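Local coordinates for organic hydroperoxide resistance protein (Elizabethkingia anophelis NUHP1, PDB 6D9N) that probably detoxifies organic hydroperoxides by thiol-based reduction, as members of the OsmC/Ohr family do, at residues 21-26 against 38-43; 65-70 against 84-89; 106-111 against 143-148. All blocks are in the same frame, centred on the assembly; numbering follows the deposited sequence.

Contacts 2 and 3 belong to one sheet and touch: T85 O lies 2.8 Å from N109 N, and T87 N 2.9 Å from H107 O, because strands 85-94 and 100-109 are neighbours in it. Their centres are about 9 Å apart. Within the chain, contact 1 lies at the edge of the other sheet, 11-20/25-29/35-38, its centre about 26 Å from that of contact 2 and about 33 Å from that of contact 3. Contacts 1 and 2 both touch the second subunit; the side chain of Y40 in contact 1 lies about 6 Å from a bound thiocyanate, probably from the crystallisation liquor. C65, in segment 65-70, forms a disulfide with C129, consistent with the reactive cysteine pair of Ohr proteins.

Contact 1: 21-26 against 38-43; sequences GGRNGH and VRYPKG. With EDO (1,2-ethanediol), chain E.
R39 folds back over N24 and brings its guanidinium to the carbonyl of G25, while V38 meets the same glycine through the backbone. The arginine chain bends at chi2 (-68°), which sets CD beside the amide oxygen of N24. N24 CB stands 3.6 Å above the guanidinium plane, over its centre, so an aliphatic carbon covers that face. At the rim, R39 NH1 donates a fairly straight bond to V38 O (2.9 Å, 164°), with the acceptor lying in the guanidinium plane; its bond to G25 O is weak. The same NH1 forms a salt bridge with E37.

G25 takes part through its backbone: V38 N donates to G25 O at 2.9 Å with an N-H...O angle of 169°, and the CG2 methyl of V38 packs against the glycine carbonyl carbon. A type II' beta turn from G21 to N24 precedes it, closing the hairpin between strands 11-20 and 25-29.

R23 lies crosswise to Y40, its CG 4.0 Å from CE2 at the edge of the ring. A 1,2-ethanediol places C1 over one ring face and donates from O1 to R23 O (3.0 Å). Water 1 donates to R23 O as well (2.8 Å) and accepts from Y40 N (2.9 Å). The Y40 hydroxyl bonds to S68 of the second subunit.

G25 O and V38 O are two acceptors only 3.2 Å apart; NH1 lies near both, bonding V38 O well and G25 O weakly, and its charge, though shared with the E37 salt bridge, probably eases their closeness.

Contact 2: 65-70 against 84-89; sequences CFDSAL and TTVTAK
D67 and V86 are the nearest CA pair, 5.8 Å apart, where helix segment 65-70 runs roughly antiparallel to strand segment 85-89 at 151°, with the two axes 8.0 Å apart. V86 points its side chain from the strand toward the helix. Its CG2 is the busier methyl, 3.5 Å from D67 OD1 and 4.0 Å from F66 CD2, which it meets at the edge of the ring; CG1 lies by F66 CB. The side chains of V86 and D67 slide past each other in opposite directions. This is the helix-on-sheet core of the OsmC/Ohr fold: the long helix 54-77 packs on strand 85-94, which pairs in turn with an antiparallel strand of the second subunit. On the same helix C65 carries the disulfide to C129.

The polar end of the contact belongs to T84. Its OG1, in the crowded position between backbone N and carbonyl carbon (chi1 61°), donates to D67 OD1 at 2.6 Å, arriving on the syn side and 17° out of the carboxylate plane. N71 also bonds to this hydroxyl. Water 2 uses its two hydrogens on D67 OD2 (2.8 Å) and T84 O (2.8 Å), so both carboxylate oxygens of a buried aspartate have donors. Beside this bond, L70 CD2 packs 4.0 Å from T84 CG2.

Contact 3: 106-111 against 143-148; sequences LHANIP and LTVSNN
L106 to N109 pair residue for residue with L143 to S146, as parallel strands whose axes lie 4.7 Å apart at 19°. Strands 100-109 and 141-146 are joined through helices 115-128 and 130-135, which makes the pair the two strands of a beta-alpha-beta crossover. The backbone bonds follow the parallel pattern: T144 N to L106 O, A108 N to T144 O, S146 N to A108 O and I110 N to S146 O.

The two sides of the pair differ sharply. The face bearing L106, A108, L143 and V145 is apolar; L106 and A108 are buried in it, while L143 and V145, on the outer strand, are partly exposed. L143 CD1 touches L106 CB at 3.9 Å, and V145 CG2 reaches I110 CD1 at 3.9 Å. Helix 115-128 lies over A108 and V145 through I122, and F66 of helix 54-77 touches both leucines.

The opposite face, carrying H107, N109, T144 and S146, is polar and partly exposed throughout. The imidazole of H107 spans two strand residues: ND1 meets T144 OG1 in the ring plane (2.8 Å, nearly straight), and NE2 donates to S146 OG (2.8 Å). Water 3 links T144 OG1 to L106 O. With chi1 at 52°, S146 OG lies between its backbone N and carbonyl carbon, where it accepts from the histidine and donates to N109 OD1 (2.7 Å) in the amide plane, on a lone pair. The backbone N of N148 is a second donor to that oxygen (2.9 Å). The other half of the N109 amide turns to the chain terminus: ND2 donates to the carboxylate oxygen N148 O at 2.9 Å and 176°, on a lone pair in the plane of that carboxylate.

Contact 1: 21-26 against 38-43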
ATOM      1  N   GLY B  21      -6.188 -13.832 -11.265  1.00 14.02           N
ATOM      2  CA  GLY B  21      -5.134 -14.568 -11.948  1.00 16.20           C
ATOM      3  C   GLY B  21      -4.321 -15.489 -11.081  1.00 17.13           C
ATOM      4  O   GLY B  21      -3.396 -16.145 -11.592  1.00 17.88           O
ATOM      5  N   GLY B  22      -4.641 -15.608  -9.797  1.00 17.43           N
ATOM      6  CA  GLY B  22      -3.962 -16.593  -8.965  1.00 18.37           C
ATOM      7  C   GLY B  22      -2.481 -16.289  -8.795  1.00 17.86           C
ATOM      8  O   GLY B  22      -2.060 -15.135  -8.661  1.00 18.79           O
ATOM      9  N   ARG B  23      -1.675 -17.352  -8.765  1.00 16.84           N
ATOM     10  CA  ARG B  23      -0.229 -17.201  -8.579  1.00 16.11           C
ATOM     11  C   ARG B  23       0.397 -16.296  -9.632  1.00 14.19           C
ATOM     12  O   ARG B  23       1.350 -15.554  -9.351  1.00 15.71           O
ATOM     13  CB  ARG B  23       0.396 -18.595  -8.638  1.00 16.98           C
ATOM     14  CG  ARG B  23       1.915 -18.682  -8.538  1.00 18.08           C
ATOM     15  CD  ARG B  23       2.381 -20.127  -8.430  1.00 19.30           C
ATOM     16  NE  ARG B  23       1.917 -20.949  -9.549  1.00 19.48           N
ATOM     17  CZ  ARG B  23       2.494 -20.993 -10.753  1.00 19.80           C
ATOM     18  NH1 ARG B  23       3.571 -20.282 -11.004  1.00 20.17           N
ATOM     19  NH2 ARG B  23       1.992 -21.769 -11.699  1.00 20.96           N
ATOM     20  N   ASN B  24      -0.096 -16.362 -10.854  1.00 13.00           N
ATOM     21  CA  ASN B  24       0.387 -15.482 -11.911  1.00 12.62           C
ATOM     22  C   ASN B  24      -0.630 -14.350 -12.012  1.00 11.63           C
ATOM     23  O   ASN B  24      -1.456 -14.292 -12.915  1.00 13.44           O
ATOM     24  CB  ASN B  24       0.540 -16.274 -13.197  1.00 13.78           C
ATOM     25  CG  ASN B  24       1.598 -17.344 -13.065  1.00 13.91           C
ATOM     26  OD1 ASN B  24       2.577 -17.166 -12.331  1.00 14.90           O
ATOM     27  ND2 ASN B  24       1.411 -18.465 -13.782  1.00 14.19           N
ATOM     28  N   GLY B  25      -0.533 -13.402 -11.065  1.00 10.47           N
ATOM     29  CA  GLY B  25      -1.613 -12.464 -10.830  1.00 10.45           C
ATOM     30  C   GLY B  25      -1.653 -11.268 -11.761  1.00  9.79           C
ATOM     31  O   GLY B  25      -0.706 -10.920 -12.460  1.00  9.92           O
ATOM     32  N   HIS B  26      -2.794 -10.597 -11.688  1.00 10.00           N
ATOM     33  CA  HIS B  26      -3.057  -9.396 -12.456  1.00 10.00           C
ATOM     34  C   HIS B  26      -3.798  -8.430 -11.548  1.00  9.19           C
ATOM     35  O   HIS B  26      -4.664  -8.853 -10.779  1.00 10.14           O
ATOM     36  CB  HIS B  26      -3.964  -9.775 -13.639  1.00 11.57           C
ATOM     37  CG  HIS B  26      -4.208  -8.665 -14.596  1.00 11.73           C
ATOM     38  ND1 HIS B  26      -3.282  -8.292 -15.539  1.00 12.17           N
ATOM     39  CD2 HIS B  26      -5.263  -7.821 -14.741  1.00 12.27           C
ATOM     40  CE1 HIS B  26      -3.757  -7.270 -16.241  1.00 13.00           C
ATOM     41  NE2 HIS B  26      -4.968  -6.984 -15.791  1.00 13.08           N
ATOM     42  N   VAL B  38       1.428  -9.102 -11.627  1.00  9.01           N
ATOM     43  CA  VAL B  38       2.195  -9.298 -10.396  1.00  9.84           C
ATOM     44  C   VAL B  38       2.623 -10.760 -10.330  1.00  9.20           C
ATOM     45  O   VAL B  38       1.916 -11.677 -10.781  1.00  9.76           O
ATOM     46  CB  VAL B  38       1.409  -8.887  -9.128  1.00 11.20           C
ATOM     47  CG1 VAL B  38       1.246  -7.375  -9.056  1.00 11.87           C
ATOM     48  CG2 VAL B  38       0.092  -9.621  -9.024  1.00 12.10           C
ATOM     49  N   ARG B  39       3.806 -10.983  -9.772  1.00 10.13           N
ATOM     50  CA  ARG B  39       4.370 -12.335  -9.672  1.00  9.96           C
ATOM     51  C   ARG B  39       5.173 -12.413  -8.379  1.00 10.26           C
ATOM     52  O   ARG B  39       5.653 -11.392  -7.864  1.00 10.56           O
ATOM     53  CB  ARG B  39       5.330 -12.634 -10.818  1.00 10.53           C
ATOM     54  CG  ARG B  39       4.725 -12.658 -12.224  1.00 10.85           C
ATOM     55  CD  ARG B  39       3.757 -13.857 -12.423  1.00 10.92           C
ATOM     56  NE  ARG B  39       3.269 -13.906 -13.796  1.00 10.79           N
ATOM     57  CZ  ARG B  39       2.230 -13.238 -14.281  1.00 10.73           C
ATOM     58  NH1 ARG B  39       1.492 -12.430 -13.498  1.00 10.81           N
ATOM     59  NH2 ARG B  39       1.906 -13.376 -15.566  1.00 11.41           N
ATOM     60  N   TYR B  40       5.351 -13.610  -7.859  1.00 10.68           N
ATOM     61  CA  TYR B  40       6.286 -13.775  -6.752  1.00 12.03           C
ATOM     62  C   TYR B  40       7.703 -13.483  -7.225  1.00 11.63           C
ATOM     63  O   TYR B  40       8.106 -13.958  -8.296  1.00 12.72           O
ATOM     64  CB  TYR B  40       6.187 -15.196  -6.159  1.00 13.06           C
ATOM     65  CG  TYR B  40       4.847 -15.457  -5.440  1.00 14.65           C
ATOM     66  CD1 TYR B  40       4.452 -14.674  -4.355  1.00 15.64           C
ATOM     67  CD2 TYR B  40       3.965 -16.433  -5.867  1.00 16.26           C
ATOM     68  CE1 TYR B  40       3.220 -14.890  -3.700  1.00 17.05           C
ATOM     69  CE2 TYR B  40       2.751 -16.668  -5.232  1.00 17.61           C
ATOM     70  CZ  TYR B  40       2.382 -15.881  -4.155  1.00 18.11           C
ATOM     71  OH  TYR B  40       1.167 -16.098  -3.526  1.00 19.69           O
ATOM     72  N   PRO B  41       8.474 -12.699  -6.472  1.00 11.24           N
ATOM     73  CA  PRO B  41       9.849 -12.401  -6.863  1.00 12.08           C
ATOM     74  C   PRO B  41      10.733 -13.610  -6.589  1.00 12.62           C
ATOM     75  O   PRO B  41      10.358 -14.532  -5.873  1.00 12.31           O
ATOM     76  CB  PRO B  41      10.214 -11.230  -5.948  1.00 11.98           C
ATOM     77  CG  PRO B  41       9.432 -11.504  -4.708  1.00 11.71           C
ATOM     78  CD  PRO B  41       8.100 -11.995  -5.224  1.00 11.49           C
ATOM     79  N   LYS B  42      11.933 -13.580  -7.167  1.00 13.82           N
ATOM     80  CA  LYS B  42      12.850 -14.704  -7.039  1.00 15.95           C
ATOM     81  C   LYS B  42      13.137 -15.018  -5.577  1.00 14.57           C
ATOM     82  O   LYS B  42      13.175 -16.195  -5.179  1.00 15.47           O
ATOM     83  CB  LYS B  42      14.126 -14.377  -7.805  1.00 19.04           C
ATOM     84  CG  LYS B  42      15.074 -15.514  -8.021  1.00 23.35           C
ATOM     85  CD  LYS B  42      15.867 -15.303  -9.319  1.00 28.12           C
ATOM     86  CE  LYS B  42      16.551 -13.946  -9.343  1.00 31.38           C
ATOM     87  NZ  LYS B  42      18.051 -14.028  -9.179  1.00 33.44           N
ATOM     88  N   GLY B  43      13.269 -13.972  -4.744  1.00 14.35           N
ATOM     89  CA  GLY B  43      13.626 -14.237  -3.371  1.00 14.75           C
ATOM     90  C   GLY B  43      12.536 -14.911  -2.575  1.00 14.75           C
ATOM     91  O   GLY B  43      12.817 -15.414  -1.473  1.00 16.87           O
TER
HETATM   92  C1  EDO E 201       1.530 -13.341  -6.952  1.00 25.67           C
HETATM   93  O1  EDO E 201       0.361 -13.167  -7.791  1.00 25.78           O
HETATM   94  C2  EDO E 201       2.186 -11.990  -6.656  1.00 25.88           C
HETATM   95  O2  EDO E 201       1.235 -11.246  -5.926  1.00 25.11           O
HETATM   96  O   HOH W   1       4.160 -15.723  -9.372  1.00 13.62           O

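Contact 2: 65-70 against 84-89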
ATOM      1  N   CYS B  65       2.975   8.535  -0.617  0.70  7.80           N
ATOM      2  CA  CYS B  65       2.146   9.093   0.444  0.70  7.53           C
ATOM      3  C   CYS B  65       2.969  10.024   1.318  0.70  7.20           C
ATOM      4  O   CYS B  65       2.562  11.155   1.634  0.70  8.04           O
ATOM      5  CB  CYS B  65       1.596   7.924   1.296  0.70  7.96           C
ATOM      6  SG  CYS B  65       0.497   8.478   2.654  0.70  9.21           S
ATOM      7  N   PHE B  66       4.144   9.568   1.718  1.00  7.29           N
ATOM      8  CA  PHE B  66       4.944  10.370   2.624  1.00  7.77           C
ATOM      9  C   PHE B  66       5.444  11.634   1.929  1.00  6.75           C
ATOM     10  O   PHE B  66       5.422  12.729   2.521  1.00  7.57           O
ATOM     11  CB  PHE B  66       6.058   9.515   3.228  1.00  8.31           C
ATOM     12  CG  PHE B  66       6.664  10.148   4.447  1.00  8.45           C
ATOM     13  CD1 PHE B  66       6.155   9.861   5.712  1.00 10.01           C
ATOM     14  CD2 PHE B  66       7.687  11.074   4.348  1.00 10.36           C
ATOM     15  CE1 PHE B  66       6.685  10.423   6.838  1.00 10.85           C
ATOM     16  CE2 PHE B  66       8.198  11.668   5.489  1.00 10.64           C
ATOM     17  CZ  PHE B  66       7.692  11.346   6.740  1.00 10.43           C
ATOM     18  N   ASP B  67       5.913  11.524   0.677  1.00  7.31           N
ATOM     19  CA  ASP B  67       6.356  12.717  -0.035  1.00  8.07           C
ATOM     20  C   ASP B  67       5.211  13.697  -0.248  1.00  7.78           C
ATOM     21  O   ASP B  67       5.406  14.919  -0.101  1.00  8.04           O
ATOM     22  CB  ASP B  67       6.979  12.353  -1.385  1.00  9.27           C
ATOM     23  CG  ASP B  67       7.789  13.520  -1.939  1.00  9.88           C
ATOM     24  OD1 ASP B  67       8.733  13.951  -1.244  1.00 10.74           O
ATOM     25  OD2 ASP B  67       7.451  14.040  -3.026  1.00 11.82           O
ATOM     26  N   SER B  68       4.004  13.205  -0.545  1.00  8.01           N
ATOM     27  CA  SER B  68       2.858  14.096  -0.708  1.00  9.23           C
ATOM     28  C   SER B  68       2.534  14.816   0.600  1.00  8.26           C
ATOM     29  O   SER B  68       2.338  16.043   0.624  1.00  8.71           O
ATOM     30  CB  SER B  68       1.656  13.278  -1.174  1.00 10.47           C
ATOM     31  OG  SER B  68       0.540  14.129  -1.312  1.00 11.19           O
ATOM     32  N   ALA B  69       2.523  14.084   1.713  1.00  8.12           N
ATOM     33  CA  ALA B  69       2.242  14.681   3.018  1.00  8.58           C
ATOM     34  C   ALA B  69       3.319  15.688   3.384  1.00  8.28           C
ATOM     35  O   ALA B  69       3.022  16.782   3.874  1.00  8.60           O
ATOM     36  CB  ALA B  69       2.171  13.570   4.074  1.00  8.60           C
ATOM     37  N   LEU B  70       4.590  15.355   3.124  1.00  8.09           N
ATOM     38  CA  LEU B  70       5.701  16.259   3.399  1.00  8.35           C
ATOM     39  C   LEU B  70       5.546  17.562   2.623  1.00  7.74           C
ATOM     40  O   LEU B  70       5.768  18.649   3.166  1.00  8.37           O
ATOM     41  CB  LEU B  70       6.982  15.513   3.046  1.00  8.14           C
ATOM     42  CG  LEU B  70       8.268  16.309   3.265  1.00  9.48           C
ATOM     43  CD1 LEU B  70       8.413  16.744   4.711  1.00 11.19           C
ATOM     44  CD2 LEU B  70       9.427  15.430   2.834  1.00 10.21           C
ATOM     45  N   THR B  84      11.873  17.703  -2.717  1.00  8.80           N
ATOM     46  CA  THR B  84      12.106  16.621  -1.763  1.00  8.67           C
ATOM     47  C   THR B  84      12.153  15.266  -2.462  1.00  8.72           C
ATOM     48  O   THR B  84      11.651  15.088  -3.588  1.00  9.36           O
ATOM     49  CB  THR B  84      10.990  16.596  -0.700  1.00  8.56           C
ATOM     50  OG1 THR B  84       9.730  16.377  -1.338  1.00  8.95           O
ATOM     51  CG2 THR B  84      10.932  17.890   0.070  1.00  9.74           C
ATOM     52  N   THR B  85      12.775  14.304  -1.778  1.00  8.86           N
ATOM     53  CA  THR B  85      12.810  12.904  -2.199  0.86  9.04           C
ATOM     54  C   THR B  85      12.462  12.036  -1.001  1.00  8.87           C
ATOM     55  O   THR B  85      12.928  12.295   0.118  1.00 10.13           O
ATOM     56  CB  THR B  85      14.235  12.565  -2.675  0.86 10.65           C
ATOM     57  OG1 THR B  85      14.614  13.505  -3.694  0.86 11.09           O
ATOM     58  CG2 THR B  85      14.368  11.122  -3.209  0.86 12.57           C
ATOM     59  N   VAL B  86      11.691  10.973  -1.215  1.00  8.36           N
ATOM     60  CA  VAL B  86      11.452  10.007  -0.148  1.00  8.38           C
ATOM     61  C   VAL B  86      11.720   8.616  -0.708  1.00  8.52           C
ATOM     62  O   VAL B  86      11.211   8.267  -1.790  1.00  9.28           O
ATOM     63  CB  VAL B  86      10.002  10.076   0.368  1.00  9.40           C
ATOM     64  CG1 VAL B  86       9.723   8.952   1.379  1.00 11.20           C
ATOM     65  CG2 VAL B  86       9.704  11.457   0.967  1.00  9.79           C
ATOM     66  N   THR B  87      12.475   7.819   0.044  1.00  8.61           N
ATOM     67  CA  THR B  87      12.626   6.398  -0.252  0.86  9.16           C
ATOM     68  C   THR B  87      11.938   5.556   0.811  1.00  9.19           C
ATOM     69  O   THR B  87      11.945   5.900   2.000  1.00 11.01           O
ATOM     70  CB  THR B  87      14.105   6.016  -0.332  0.86 10.74           C
ATOM     71  OG1 THR B  87      14.739   6.211   0.945  0.86 13.08           O
ATOM     72  CG2 THR B  87      14.794   6.783  -1.450  0.86 10.56           C
ATOM     73  N   ALA B  88      11.315   4.462   0.365  1.00  8.79           N
ATOM     74  CA  ALA B  88      10.729   3.462   1.261  1.00  9.51           C
ATOM     75  C   ALA B  88      11.281   2.107   0.872  1.00  9.84           C
ATOM     76  O   ALA B  88      11.203   1.735  -0.304  1.00 10.93           O
ATOM     77  CB  ALA B  88       9.212   3.418   1.155  1.00 10.03           C
ATOM     78  N   LYS B  89      11.871   1.408   1.837  1.00  9.91           N
ATOM     79  CA  LYS B  89      12.349   0.049   1.658  1.00 10.79           C
ATOM     80  C   LYS B  89      11.470  -0.876   2.499  1.00  9.93           C
ATOM     81  O   LYS B  89      11.378  -0.720   3.723  1.00 10.83           O
ATOM     82  CB  LYS B  89      13.797  -0.029   2.127  1.00 12.26           C
TER
HETATM   83  O   HOH W   2       9.039  15.878  -4.337  1.00 10.61           O

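Contact 3: 106-111 against 143-148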
ATOM      1  N   LEU B 106      11.993   4.302   6.016  1.00 10.59           N
ATOM      2  CA  LEU B 106      11.638   5.482   5.232  1.00 10.31           C
ATOM      3  C   LEU B 106      12.722   6.522   5.415  1.00 10.16           C
ATOM      4  O   LEU B 106      13.190   6.744   6.541  1.00 12.24           O
ATOM      5  CB  LEU B 106      10.413   6.187   5.775  1.00 13.66           C
ATOM      6  CG  LEU B 106       9.025   5.622   5.749  1.00 15.40           C
ATOM      7  CD1 LEU B 106       8.050   6.663   6.292  1.00 13.99           C
ATOM      8  CD2 LEU B 106       8.647   5.263   4.333  1.00 16.87           C
ATOM      9  N   HIS B 107      13.117   7.171   4.335  1.00  9.88           N
ATOM     10  CA  HIS B 107      14.094   8.240   4.451  1.00 10.79           C
ATOM     11  C   HIS B 107      13.641   9.393   3.576  1.00 10.52           C
ATOM     12  O   HIS B 107      13.284   9.205   2.406  1.00 12.23           O
ATOM     13  CB  HIS B 107      15.448   7.786   3.965  1.00 11.84           C
ATOM     14  CG  HIS B 107      16.464   8.869   4.091  1.00 12.40           C
ATOM     15  ND1 HIS B 107      17.093   9.165   5.288  1.00 13.04           N
ATOM     16  CD2 HIS B 107      16.887   9.809   3.207  1.00 12.94           C
ATOM     17  CE1 HIS B 107      17.904  10.194   5.118  1.00 12.87           C
ATOM     18  NE2 HIS B 107      17.800  10.602   3.863  1.00 13.20           N
ATOM     19  N   ALA B 108      13.626  10.599   4.146  1.00  9.29           N
ATOM     20  CA  ALA B 108      13.271  11.803   3.404  1.00  9.45           C
ATOM     21  C   ALA B 108      14.500  12.683   3.272  1.00  9.48           C
ATOM     22  O   ALA B 108      15.281  12.809   4.223  1.00 11.01           O
ATOM     23  CB  ALA B 108      12.165  12.611   4.103  1.00 10.81           C
ATOM     24  N   ASN B 109      14.623  13.326   2.115  1.00  9.36           N
ATOM     25  CA  ASN B 109      15.630  14.360   1.925  1.00  9.14           C
ATOM     26  C   ASN B 109      14.954  15.678   1.589  1.00  8.90           C
ATOM     27  O   ASN B 109      14.122  15.741   0.676  1.00  9.20           O
ATOM     28  CB  ASN B 109      16.626  14.009   0.826  1.00 10.12           C
ATOM     29  CG  ASN B 109      17.748  15.018   0.763  1.00 10.26           C
ATOM     30  OD1 ASN B 109      18.609  15.045   1.631  1.00 11.00           O
ATOM     31  ND2 ASN B 109      17.726  15.881  -0.230  1.00 10.89           N
ATOM     32  N   ILE B 110      15.354  16.731   2.294  1.00  8.93           N
ATOM     33  CA  ILE B 110      14.755  18.063   2.123  1.00  9.30           C
ATOM     34  C   ILE B 110      15.891  19.049   1.895  1.00  9.22           C
ATOM     35  O   ILE B 110      16.533  19.496   2.868  1.00 10.23           O
ATOM     36  CB  ILE B 110      13.916  18.470   3.350  1.00  9.20           C
ATOM     37  CG1 ILE B 110      12.911  17.380   3.732  1.00  9.67           C
ATOM     38  CG2 ILE B 110      13.208  19.810   3.070  1.00  9.89           C
ATOM     39  CD1 ILE B 110      12.218  17.618   5.086  1.00 10.78           C
ATOM     40  N   PRO B 111      16.193  19.412   0.646  1.00  9.25           N
ATOM     41  CA  PRO B 111      17.299  20.351   0.416  1.00 10.07           C
ATOM     42  C   PRO B 111      16.950  21.733   0.929  1.00 10.51           C
ATOM     43  O   PRO B 111      15.796  22.168   0.879  1.00 10.90           O
ATOM     44  CB  PRO B 111      17.406  20.404  -1.114  1.00 11.14           C
ATOM     45  CG  PRO B 111      16.679  19.176  -1.604  1.00 10.53           C
ATOM     46  CD  PRO B 111      15.574  18.940  -0.616  1.00  9.99           C
ATOM     47  N   LEU B 143      12.254   5.914  10.444  1.00 11.86           N
ATOM     48  CA  LEU B 143      12.107   7.145   9.659  1.00 11.60           C
ATOM     49  C   LEU B 143      13.281   8.066   9.984  1.00 12.01           C
ATOM     50  O   LEU B 143      13.510   8.409  11.149  1.00 14.06           O
ATOM     51  CB  LEU B 143      10.799   7.826  10.052  1.00 12.29           C
ATOM     52  CG  LEU B 143      10.587   9.241   9.505  1.00 12.21           C
ATOM     53  CD1 LEU B 143      10.656   9.338   7.985  1.00 12.56           C
ATOM     54  CD2 LEU B 143       9.256   9.781  10.006  1.00 13.01           C
ATOM     55  N   THR B 144      14.025   8.461   8.955  1.00 11.94           N
ATOM     56  CA  THR B 144      15.141   9.387   9.095  1.00 11.78           C
ATOM     57  C   THR B 144      15.039  10.466   8.029  1.00 11.09           C
ATOM     58  O   THR B 144      14.322  10.323   7.032  1.00 10.55           O
ATOM     59  CB  THR B 144      16.514   8.664   8.963  1.00 13.87           C
ATOM     60  OG1 THR B 144      16.572   7.942   7.732  1.00 15.24           O
ATOM     61  CG2 THR B 144      16.749   7.679  10.119  1.00 15.06           C
ATOM     62  N   VAL B 145      15.765  11.559   8.269  1.00 11.60           N
ATOM     63  CA  VAL B 145      15.734  12.700   7.360  1.00 11.22           C
ATOM     64  C   VAL B 145      17.136  13.229   7.147  1.00 11.36           C
ATOM     65  O   VAL B 145      17.948  13.241   8.072  1.00 13.73           O
ATOM     66  CB  VAL B 145      14.778  13.821   7.855  1.00 12.18           C
ATOM     67  CG1 VAL B 145      15.275  14.534   9.130  1.00 13.38           C
ATOM     68  CG2 VAL B 145      14.497  14.875   6.766  1.00 12.62           C
ATOM     69  N   SER B 146      17.407  13.679   5.926  1.00 11.06           N
ATOM     70  CA  SER B 146      18.611  14.424   5.584  1.00 10.95           C
ATOM     71  C   SER B 146      18.226  15.752   4.938  1.00 10.83           C
ATOM     72  O   SER B 146      17.078  15.955   4.503  1.00 10.77           O
ATOM     73  CB  SER B 146      19.522  13.621   4.653  1.00 11.70           C
ATOM     74  OG  SER B 146      18.812  13.138   3.519  1.00 12.05           O
ATOM     75  N   ASN B 147      19.223  16.626   4.827  1.00 11.61           N
ATOM     76  CA  ASN B 147      19.048  17.953   4.248  1.00 11.13           C
ATOM     77  C   ASN B 147      20.119  18.233   3.188  1.00 11.30           C
ATOM     78  O   ASN B 147      20.759  19.298   3.191  1.00 13.01           O
ATOM     79  CB  ASN B 147      18.952  19.064   5.313  1.00 11.77           C
ATOM     80  CG  ASN B 147      20.188  19.175   6.177  1.00 12.36           C
ATOM     81  OD1 ASN B 147      20.968  18.234   6.292  1.00 13.35           O
ATOM     82  ND2 ASN B 147      20.363  20.310   6.817  1.00 13.24           N
ATOM     83  N   ASN B 148      20.334  17.269   2.276  1.00 12.17           N
ATOM     84  CA  ASN B 148      21.336  17.391   1.213  1.00 13.38           C
ATOM     85  C   ASN B 148      20.825  18.223   0.055  1.00 14.41           C
ATOM     86  O   ASN B 148      19.686  18.036  -0.392  1.00 14.36           O
ATOM     87  CB  ASN B 148      21.704  16.054   0.594  1.00 14.41           C
ATOM     88  CG  ASN B 148      22.274  15.086   1.572  1.00 15.40           C
ATOM     89  OD1 ASN B 148      21.726  13.970   1.729  1.00 17.38           O
ATOM     90  ND2 ASN B 148      23.384  15.420   2.164  1.00 14.66           N
ATOM     91  OXT ASN B 148      21.600  19.068  -0.461  1.00 16.53           O
TER
HETATM   92  O   HOH W   3      15.460   5.408   7.664  1.00 19.64           O